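Local coordinates for restriction endonuclease LpnPI (Legionella pneumophila subsp. pneumophila str. Philadelphia 1, PDB 4RZL), which is a restriction endonuclease dependent on cytosine modification, whose N-terminal SRA-like domain, the part present here, probably recognises the modified DNA, at residues 75-80 / 169-174; 114-119 / 163-168; 37-42 / 53-58. All coordinates share one frame; numbering follows the deposited sequence.

Interaction 1 of 3, residues 75-80 / 169-174; sequences GDWPDS and VWKTTN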
loop_
_atom_site.group_PDB
_atom_site.type_symbol
_atom_site.label_atom_id
_atom_site.label_comp_id
_atom_site.label_asym_id
_atom_site.label_seq_id
_atom_site.Cartn_x
_atom_site.Cartn_y
_atom_site.Cartn_z
ATOM N N GLY A 75 -15.983 -8.837 -3.583
ATOM C CA GLY A 75 -17.005 -7.999 -2.979
ATOM C C GLY A 75 -17.110 -8.180 -1.470
ATOM O O GLY A 75 -17.586 -7.284 -0.770
ATOM N N ASP A 76 -16.682 -9.334 -0.962
ATOM C CA ASP A 76 -16.722 -9.561 0.484
ATOM C C ASP A 76 -15.723 -8.663 1.209
ATOM O O ASP A 76 -15.998 -8.201 2.317
ATOM C CB ASP A 76 -16.447 -11.022 0.823
ATOM C CG ASP A 76 -17.526 -11.961 0.282
ATOM O OD1 ASP A 76 -18.704 -11.557 0.235
ATOM O OD2 ASP A 76 -17.192 -13.107 -0.085
ATOM N N TRP A 77 -14.573 -8.399 0.584
ATOM C CA TRP A 77 -13.599 -7.480 1.173
ATOM C C TRP A 77 -13.369 -6.330 0.207
ATOM O O TRP A 77 -12.394 -6.318 -0.539
ATOM C CB TRP A 77 -12.292 -8.201 1.496
ATOM C CG TRP A 77 -12.506 -9.424 2.320
ATOM C CD1 TRP A 77 -12.500 -10.722 1.883
ATOM C CD2 TRP A 77 -12.773 -9.474 3.724
ATOM N NE1 TRP A 77 -12.741 -11.575 2.936
ATOM C CE2 TRP A 77 -12.915 -10.834 4.074
ATOM C CE3 TRP A 77 -12.918 -8.501 4.721
ATOM C CZ2 TRP A 77 -13.182 -11.243 5.373
ATOM C CZ3 TRP A 77 -13.188 -8.911 6.006
ATOM C CH2 TRP A 77 -13.314 -10.273 6.324
ATOM N N PRO A 78 -14.284 -5.357 0.216
ATOM C CA PRO A 78 -14.296 -4.331 -0.829
ATOM C C PRO A 78 -13.203 -3.245 -0.691
ATOM O O PRO A 78 -13.538 -2.103 -0.354
ATOM C CB PRO A 78 -15.693 -3.719 -0.672
ATOM C CG PRO A 78 -15.997 -3.874 0.789
ATOM C CD PRO A 78 -15.350 -5.160 1.219
ATOM N N ASP A 79 -11.939 -3.571 -0.967
ATOM C CA ASP A 79 -10.907 -2.528 -1.007
ATOM C C ASP A 79 -11.302 -1.458 -2.014
ATOM O O ASP A 79 -11.861 -1.777 -3.063
ATOM C CB ASP A 79 -9.540 -3.090 -1.382
ATOM C CG ASP A 79 -9.036 -4.123 -0.392
ATOM O OD1 ASP A 79 -9.259 -3.973 0.825
ATOM O OD2 ASP A 79 -8.386 -5.081 -0.836
ATOM N N SER A 80 -11.020 -0.194 -1.710
ATOM C CA SER A 80 -11.400 0.877 -2.629
ATOM C C SER A 80 -10.534 2.127 -2.515
ATOM O O SER A 80 -9.943 2.415 -1.469
ATOM C CB SER A 80 -12.861 1.277 -2.407
ATOM O OG SER A 80 -13.014 1.845 -1.122
ATOM N N VAL A 169 -13.653 -5.653 11.916
ATOM C CA VAL A 169 -15.006 -5.978 11.482
ATOM C C VAL A 169 -15.240 -7.484 11.552
ATOM O O VAL A 169 -14.298 -8.282 11.435
ATOM C CB VAL A 169 -15.290 -5.483 10.048
ATOM C CG1 VAL A 169 -15.030 -3.989 9.942
ATOM C CG2 VAL A 169 -14.417 -6.237 9.045
ATOM N N TRP A 170 -16.497 -7.863 11.740
ATOM C CA TRP A 170 -16.872 -9.272 11.793
ATOM C C TRP A 170 -17.350 -9.750 10.444
ATOM O O TRP A 170 -18.041 -9.024 9.733
ATOM C CB TRP A 170 -17.995 -9.513 12.813
ATOM C CG TRP A 170 -17.579 -9.494 14.249
ATOM C CD1 TRP A 170 -17.679 -8.445 15.127
ATOM C CD2 TRP A 170 -17.009 -10.583 14.982
ATOM N NE1 TRP A 170 -17.215 -8.826 16.367
ATOM C CE2 TRP A 170 -16.792 -10.129 16.305
ATOM C CE3 TRP A 170 -16.672 -11.905 14.652
ATOM C CZ2 TRP A 170 -16.249 -10.945 17.294
ATOM C CZ3 TRP A 170 -16.130 -12.723 15.641
ATOM C CH2 TRP A 170 -15.921 -12.237 16.947
ATOM N N LYS A 171 -16.984 -10.975 10.094
ATOM C CA LYS A 171 -17.594 -11.652 8.964
ATOM C C LYS A 171 -17.955 -13.081 9.356
ATOM O O LYS A 171 -17.389 -13.645 10.286
ATOM C CB LYS A 171 -16.667 -11.647 7.745
ATOM C CG LYS A 171 -16.601 -10.315 6.986
ATOM C CD LYS A 171 -17.667 -10.241 5.887
ATOM C CE LYS A 171 -17.492 -9.021 4.979
ATOM N NZ LYS A 171 -17.599 -7.732 5.729
ATOM N N THR A 172 -18.906 -13.650 8.632
ATOM C CA THR A 172 -19.272 -15.048 8.791
ATOM C C THR A 172 -18.977 -15.778 7.494
ATOM O O THR A 172 -19.357 -15.305 6.422
ATOM C CB THR A 172 -20.763 -15.218 9.135
ATOM O OG1 THR A 172 -21.080 -14.398 10.259
ATOM C CG2 THR A 172 -21.098 -16.697 9.461
ATOM N N THR A 173 -18.291 -16.915 7.592
ATOM C CA THR A 173 -18.069 -17.774 6.437
ATOM C C THR A 173 -18.499 -19.191 6.790
ATOM O O THR A 173 -17.912 -19.803 7.684
ATOM C CB THR A 173 -16.601 -17.789 5.994
ATOM O OG1 THR A 173 -16.216 -16.481 5.530
ATOM C CG2 THR A 173 -16.397 -18.825 4.878
ATOM N N ASN A 174 -19.530 -19.691 6.105
ATOM C CA ASN A 174 -20.101 -21.005 6.403
ATOM C C ASN A 174 -20.413 -21.167 7.884
ATOM O O ASN A 174 -20.004 -22.151 8.498
ATOM C CB ASN A 174 -19.152 -22.117 5.962
ATOM C CG ASN A 174 -18.961 -22.155 4.458
ATOM O OD1 ASN A 174 -19.895 -21.896 3.696
ATOM N ND2 ASN A 174 -17.742 -22.465 4.021
#
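Lys171 lays its side chain across one face of the Trp77 indole, and these two side chains come closest where CG of Lys171 meets CH2 of Trp77 at 3.4 Å. They run past each other in opposite directions, and it is the methylenes CB and CG of the lysine that meet CH2. A long aliphatic chain suits this place, since it can lie over a flat aromatic surface while its ammonium stays near the domain surface. The bend at chi2 (-90°), followed by an extended chi3, carries CE over the indole, where it meets the backbone O of Asp76 at 3.2 Å. The bend at chi4 (-61°) then sets only the direction of NZ, which stands 5.1 Å from the centroid of the six-membered ring of Trp77, a long cation-pi approach that is at most weakly attractive. The Asp76 carboxylate makes no salt bridge here, its OD1 being 6.8 Å from NZ of Lys171. At the edge of the indole, near its plane, a branch of Val169 packs, with CG2 4.2 Å from CZ3 of Trp77.

Behind the tryptophan, Pro78 is the centre of an inverse gamma turn, closed by a bond from Asp79 N to Trp77 O. Proline suits a turn of this kind, its ring holding phi near the required value. Asp79 ties the turn to the sheet through Thr70 and the backbone of Tyr91. In the strand, Val169 and Lys171 bond through their backbones to Asn180 and Phe178. Trp77 has Lys95 as a loop neighbour and touches Asn180; with Val169 and Lys171, this rests the loop between strands 65-70 and 80-82 against the hairpin of strands 166-173 and 176-187.

Interaction 2 of 3, residues 114-119 / 163-168; sequences MLFDST and TDDLIA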
loop_
_atom_site.group_PDB
_atom_site.type_symbol
_atom_site.label_atom_id
_atom_site.label_comp_id
_atom_site.label_asym_id
_atom_site.label_seq_id
_atom_site.Cartn_x
_atom_site.Cartn_y
_atom_site.Cartn_z
ATOM N N MET A 114 -0.018 -1.913 14.812
ATOM C CA MET A 114 1.153 -1.149 15.251
ATOM C C MET A 114 1.248 0.213 14.573
ATOM O O MET A 114 1.527 1.217 15.228
ATOM C CB MET A 114 2.436 -1.934 14.982
ATOM C CG MET A 114 2.658 -3.086 15.948
ATOM S SD MET A 114 4.124 -4.011 15.488
ATOM C CE MET A 114 5.255 -2.653 15.157
ATOM N N LEU A 115 1.001 0.228 13.265
ATOM C CA LEU A 115 1.104 1.442 12.465
ATOM C C LEU A 115 0.064 2.481 12.866
ATOM O O LEU A 115 0.384 3.661 12.992
ATOM C CB LEU A 115 0.951 1.121 10.985
ATOM C CG LEU A 115 2.019 0.269 10.327
ATOM C CD1 LEU A 115 1.649 0.095 8.867
ATOM C CD2 LEU A 115 3.350 0.927 10.460
ATOM N N PHE A 116 -1.180 2.054 13.076
ATOM C CA PHE A 116 -2.204 3.021 13.475
ATOM C C PHE A 116 -2.017 3.482 14.934
ATOM O O PHE A 116 -2.180 4.672 15.235
ATOM C CB PHE A 116 -3.606 2.439 13.243
ATOM C CG PHE A 116 -4.031 2.496 11.801
ATOM C CD1 PHE A 116 -3.533 1.570 10.881
ATOM C CD2 PHE A 116 -4.870 3.507 11.350
ATOM C CE1 PHE A 116 -3.899 1.636 9.538
ATOM C CE2 PHE A 116 -5.238 3.584 10.003
ATOM C CZ PHE A 116 -4.753 2.640 9.097
ATOM N N ASP A 117 -1.613 2.575 15.821
ATOM C CA ASP A 117 -1.348 2.962 17.213
ATOM C C ASP A 117 -0.190 3.972 17.303
ATOM O O ASP A 117 -0.251 4.922 18.065
ATOM C CB ASP A 117 -1.049 1.727 18.079
ATOM C CG ASP A 117 -2.294 0.848 18.302
ATOM O OD1 ASP A 117 -3.411 1.295 17.961
ATOM O OD2 ASP A 117 -2.162 -0.272 18.842
ATOM N N SER A 118 0.865 3.748 16.525
ATOM C CA SER A 118 1.959 4.704 16.413
ATOM C C SER A 118 1.451 6.065 15.925
ATOM O O SER A 118 1.800 7.121 16.472
ATOM C CB SER A 118 3.028 4.170 15.451
ATOM O OG SER A 118 4.029 5.141 15.207
ATOM N N THR A 119 0.598 6.030 14.913
ATOM C CA THR A 119 0.079 7.254 14.308
ATOM C C THR A 119 -0.720 8.097 15.307
ATOM O O THR A 119 -0.646 9.330 15.297
ATOM C CB THR A 119 -0.786 6.906 13.080
ATOM O OG1 THR A 119 0.049 6.283 12.096
ATOM C CG2 THR A 119 -1.450 8.136 12.471
ATOM N N THR A 163 -10.879 5.578 16.409
ATOM C CA THR A 163 -11.922 4.564 16.508
ATOM C C THR A 163 -12.395 4.158 15.116
ATOM O O THR A 163 -12.764 3.004 14.892
ATOM C CB THR A 163 -13.134 5.065 17.337
ATOM O OG1 THR A 163 -12.762 5.172 18.711
ATOM C CG2 THR A 163 -14.299 4.103 17.234
ATOM N N ASP A 164 -12.363 5.096 14.172
ATOM C CA ASP A 164 -12.932 4.830 12.852
ATOM C C ASP A 164 -11.943 4.415 11.743
ATOM O O ASP A 164 -12.355 3.816 10.753
ATOM C CB ASP A 164 -13.710 6.058 12.373
ATOM C CG ASP A 164 -14.927 6.360 13.245
ATOM O OD1 ASP A 164 -15.442 5.437 13.913
ATOM O OD2 ASP A 164 -15.379 7.521 13.241
ATOM N N ASP A 165 -10.666 4.753 11.864
ATOM C CA ASP A 165 -9.760 4.524 10.733
ATOM C C ASP A 165 -9.116 3.123 10.744
ATOM O O ASP A 165 -8.448 2.734 9.783
ATOM C CB ASP A 165 -8.681 5.624 10.661
ATOM C CG ASP A 165 -7.802 5.686 11.888
ATOM O OD1 ASP A 165 -7.911 4.795 12.756
ATOM O OD2 ASP A 165 -6.955 6.615 11.962
ATOM N N LEU A 166 -9.287 2.393 11.846
ATOM C CA LEU A 166 -8.899 0.984 11.913
ATOM C C LEU A 166 -9.930 0.242 12.743
ATOM O O LEU A 166 -9.929 0.333 13.965
ATOM C CB LEU A 166 -7.504 0.794 12.508
ATOM C CG LEU A 166 -7.024 -0.670 12.512
ATOM C CD1 LEU A 166 -6.905 -1.182 11.082
ATOM C CD2 LEU A 166 -5.684 -0.834 13.233
ATOM N N ILE A 167 -10.810 -0.488 12.067
ATOM C CA ILE A 167 -11.936 -1.157 12.718
ATOM C C ILE A 167 -11.790 -2.653 12.552
ATOM O O ILE A 167 -11.540 -3.131 11.443
ATOM C CB ILE A 167 -13.278 -0.708 12.117
ATOM C CG1 ILE A 167 -13.438 0.807 12.223
ATOM C CG2 ILE A 167 -14.451 -1.401 12.799
ATOM C CD1 ILE A 167 -14.597 1.338 11.434
ATOM N N ALA A 168 -11.912 -3.394 13.648
ATOM C CA ALA A 168 -12.030 -4.846 13.558
ATOM C C ALA A 168 -13.459 -5.193 13.142
ATOM O O ALA A 168 -14.388 -5.034 13.919
ATOM C CB ALA A 168 -11.668 -5.505 14.893
#
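Phe116 swings its ring off the helix with CG anti to the carbonyl carbon (chi1 -78°), while Leu166 holds CG anti to the backbone N (chi1 -176°), which together with chi2 directs CD2 toward CB and CG of Phe116. That methyl, CD2 of Leu166, lies 3.9 Å from CB of Phe116. The backbone of Leu166 puts its CB over one face of the ring, 4.1 Å from the centroid of Phe116, a CH-pi contact displaced toward the rim.

Asp165 meets another part of the ring. Its backbone O is 3.3 Å from CE2 of Phe116, and its carboxylate OD1 is 3.6 Å from CD2. The carboxylate plane stands 73° from that of the ring, with OD2 at the ring edge, where the slightly positive C-H groups of phenylalanine probably welcome an oxygen. The stronger partner of OD2 is His120 NE2, just beyond the helix.

Helix 108-119 is thus laid against the start of strand 166-173, one arm of a beta-hairpin with strand 176-187 in the curved mixed sheet of this SRA-like domain. Phe116 reaches the hairpin's second arm as well, stacking edge-to-face on Phe185 and touching Ala183. In the last helical turn, Thr119 OG1 bonds to Leu115 O at 2.8 Å, from the face of that carbonyl opposite to the one its own backbone N approaches.

Interaction 3 of 3, residues 37-42 / 53-58; sequences SDDPIS and GFRSAG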
loop_
_atom_site.group_PDB
_atom_site.type_symbol
_atom_site.label_atom_id
_atom_site.label_comp_id
_atom_site.label_asym_id
_atom_site.label_seq_id
_atom_site.Cartn_x
_atom_site.Cartn_y
_atom_site.Cartn_z
ATOM N N SER A 37 8.083 -15.355 -10.581
ATOM C CA SER A 37 8.957 -14.233 -10.920
ATOM C C SER A 37 8.299 -13.216 -11.865
ATOM O O SER A 37 8.851 -12.146 -12.108
ATOM C CB SER A 37 10.237 -14.751 -11.557
ATOM O OG SER A 37 9.931 -15.433 -12.761
ATOM N N ASP A 38 7.121 -13.557 -12.385
ATOM C CA ASP A 38 6.335 -12.658 -13.225
ATOM C C ASP A 38 5.754 -11.467 -12.461
ATOM O O ASP A 38 5.151 -10.575 -13.058
ATOM C CB ASP A 38 5.179 -13.410 -13.886
ATOM C CG ASP A 38 5.639 -14.383 -14.947
ATOM O OD1 ASP A 38 6.805 -14.285 -15.386
ATOM O OD2 ASP A 38 4.812 -15.220 -15.368
ATOM N N ASP A 39 5.881 -11.495 -11.140
ATOM C CA ASP A 39 5.362 -10.432 -10.286
ATOM C C ASP A 39 6.062 -9.102 -10.565
ATOM O O ASP A 39 7.266 -8.970 -10.344
ATOM C CB ASP A 39 5.539 -10.819 -8.817
ATOM C CG ASP A 39 5.285 -9.664 -7.875
ATOM O OD1 ASP A 39 4.124 -9.230 -7.784
ATOM O OD2 ASP A 39 6.242 -9.182 -7.231
ATOM N N PRO A 40 5.302 -8.100 -11.027
ATOM C CA PRO A 40 5.939 -6.814 -11.342
ATOM C C PRO A 40 6.436 -6.051 -10.118
ATOM O O PRO A 40 7.475 -5.392 -10.213
ATOM C CB PRO A 40 4.827 -6.031 -12.060
ATOM C CG PRO A 40 3.550 -6.658 -11.590
ATOM C CD PRO A 40 3.873 -8.121 -11.386
ATOM N N ILE A 41 5.732 -6.136 -8.993
ATOM C CA ILE A 41 6.102 -5.353 -7.828
ATOM C C ILE A 41 7.516 -5.658 -7.322
ATOM O O ILE A 41 8.275 -4.737 -7.021
ATOM C CB ILE A 41 5.107 -5.567 -6.671
ATOM C CG1 ILE A 41 3.765 -4.925 -7.021
ATOM C CG2 ILE A 41 5.643 -4.947 -5.387
ATOM C CD1 ILE A 41 2.687 -5.171 -5.999
ATOM N N SER A 42 7.875 -6.940 -7.220
ATOM C CA SER A 42 9.194 -7.305 -6.698
ATOM C C SER A 42 10.313 -6.961 -7.686
ATOM O O SER A 42 11.471 -6.831 -7.302
ATOM C CB SER A 42 9.251 -8.797 -6.326
ATOM O OG SER A 42 8.751 -9.604 -7.377
ATOM N N GLY A 53 -0.907 -9.786 -0.213
ATOM C CA GLY A 53 -1.614 -8.521 -0.152
ATOM C C GLY A 53 -0.873 -7.530 0.723
ATOM O O GLY A 53 -1.072 -6.309 0.637
ATOM N N PHE A 54 -0.018 -8.063 1.583
ATOM C CA PHE A 54 0.754 -7.242 2.491
ATOM C C PHE A 54 2.219 -7.636 2.398
ATOM O O PHE A 54 2.572 -8.778 2.668
ATOM C CB PHE A 54 0.239 -7.381 3.937
ATOM C CG PHE A 54 1.045 -6.604 4.935
ATOM C CD1 PHE A 54 2.184 -7.152 5.510
ATOM C CD2 PHE A 54 0.678 -5.316 5.285
ATOM C CE1 PHE A 54 2.946 -6.427 6.415
ATOM C CE2 PHE A 54 1.434 -4.585 6.192
ATOM C CZ PHE A 54 2.568 -5.142 6.754
ATOM N N ARG A 55 3.074 -6.703 1.997
ATOM C CA ARG A 55 4.491 -7.020 1.846
ATOM C C ARG A 55 5.339 -5.941 2.483
ATOM O O ARG A 55 4.942 -4.782 2.536
ATOM C CB ARG A 55 4.860 -7.177 0.369
ATOM C CG ARG A 55 3.876 -8.009 -0.444
ATOM C CD ARG A 55 4.365 -8.225 -1.877
ATOM N NE ARG A 55 3.299 -8.683 -2.768
ATOM C CZ ARG A 55 3.468 -8.931 -4.062
ATOM N NH1 ARG A 55 4.661 -8.790 -4.612
ATOM N NH2 ARG A 55 2.451 -9.332 -4.804
ATOM N N SER A 56 6.517 -6.312 2.960
ATOM C CA SER A 56 7.378 -5.335 3.596
ATOM C C SER A 56 8.850 -5.590 3.298
ATOM O O SER A 56 9.251 -6.700 2.973
ATOM C CB SER A 56 7.141 -5.332 5.106
ATOM O OG SER A 56 7.762 -6.446 5.708
ATOM N N ALA A 57 9.647 -4.541 3.425
ATOM C CA ALA A 57 11.079 -4.623 3.205
ATOM C C ALA A 57 11.792 -4.170 4.459
ATOM O O ALA A 57 11.375 -3.218 5.121
ATOM C CB ALA A 57 11.502 -3.773 2.014
ATOM N N GLY A 58 12.873 -4.857 4.788
ATOM C CA GLY A 58 13.657 -4.508 5.953
ATOM C C GLY A 58 13.543 -5.567 7.031
ATOM O O GLY A 58 12.475 -6.152 7.242
#
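Asp39 occupies the N-cap position just before helix 40-44, and Arg55 lies in strand 54-57; both point their CB atoms into the gap between the two segments. The arginine crosses it with a chain extended from CG to NE, and the aspartate answers with CG anti to its backbone N (chi1 168°). Their salt bridge is led by NH1 of Arg55, 3.1 Å from OD2 of Asp39, with that oxygen nearly in the guanidinium plane. Two weak bonds run to OD1 of Asp39, from NH1 (3.2 Å) and from NH2 (3.4 Å) of Arg55. The planes of the two groups are 43° apart, and NH1 meets OD2 from above that of the carboxylate.

Ile41 flanks the charged pair. Its nearest atom is CB, 3.9 Å from NH1 of Arg55, and its CD1 lies over one guanidinium face, displaced toward the rim, where the cation has no N-H to offer and an aliphatic group fits. Aspartate suits the cap because its short side chain lets OD2 turn back to Ser42 N, at 2.8 Å, and still meet the arginine; OD2 also accepts from Ser42 OG on its anti lone pair.

NH1 also donates to Gly49 O, its strongest polar partner, and NE to Gly52 O, so the aspartate shares NH1 with a backbone carbonyl. A buried carboxylate gripped by a cation and a helix N-terminus would be expected to stay ionised, and its negative charge probably compensates the arginine buried beside it.

In the fold
Interactions 1 and 2 use successive parts of strand 166-173: its first residues take the helix 108-119, while its later ones take the loop before strand 80-82. Their centres lie 18 Å apart, and no touch joins them beyond the continuity of that strand. Interaction 3 closes earlier in the chain and lies 24 Å, centre to centre, from each of the others. Its nearest atoms come within about 5 Å of interaction 2 and about 8 Å of interaction 1, and interactions 2 and 3 sit on opposite sides of the chain's centre. All three reach the same mixed sheet of the DNA recognition domain, at different places on it.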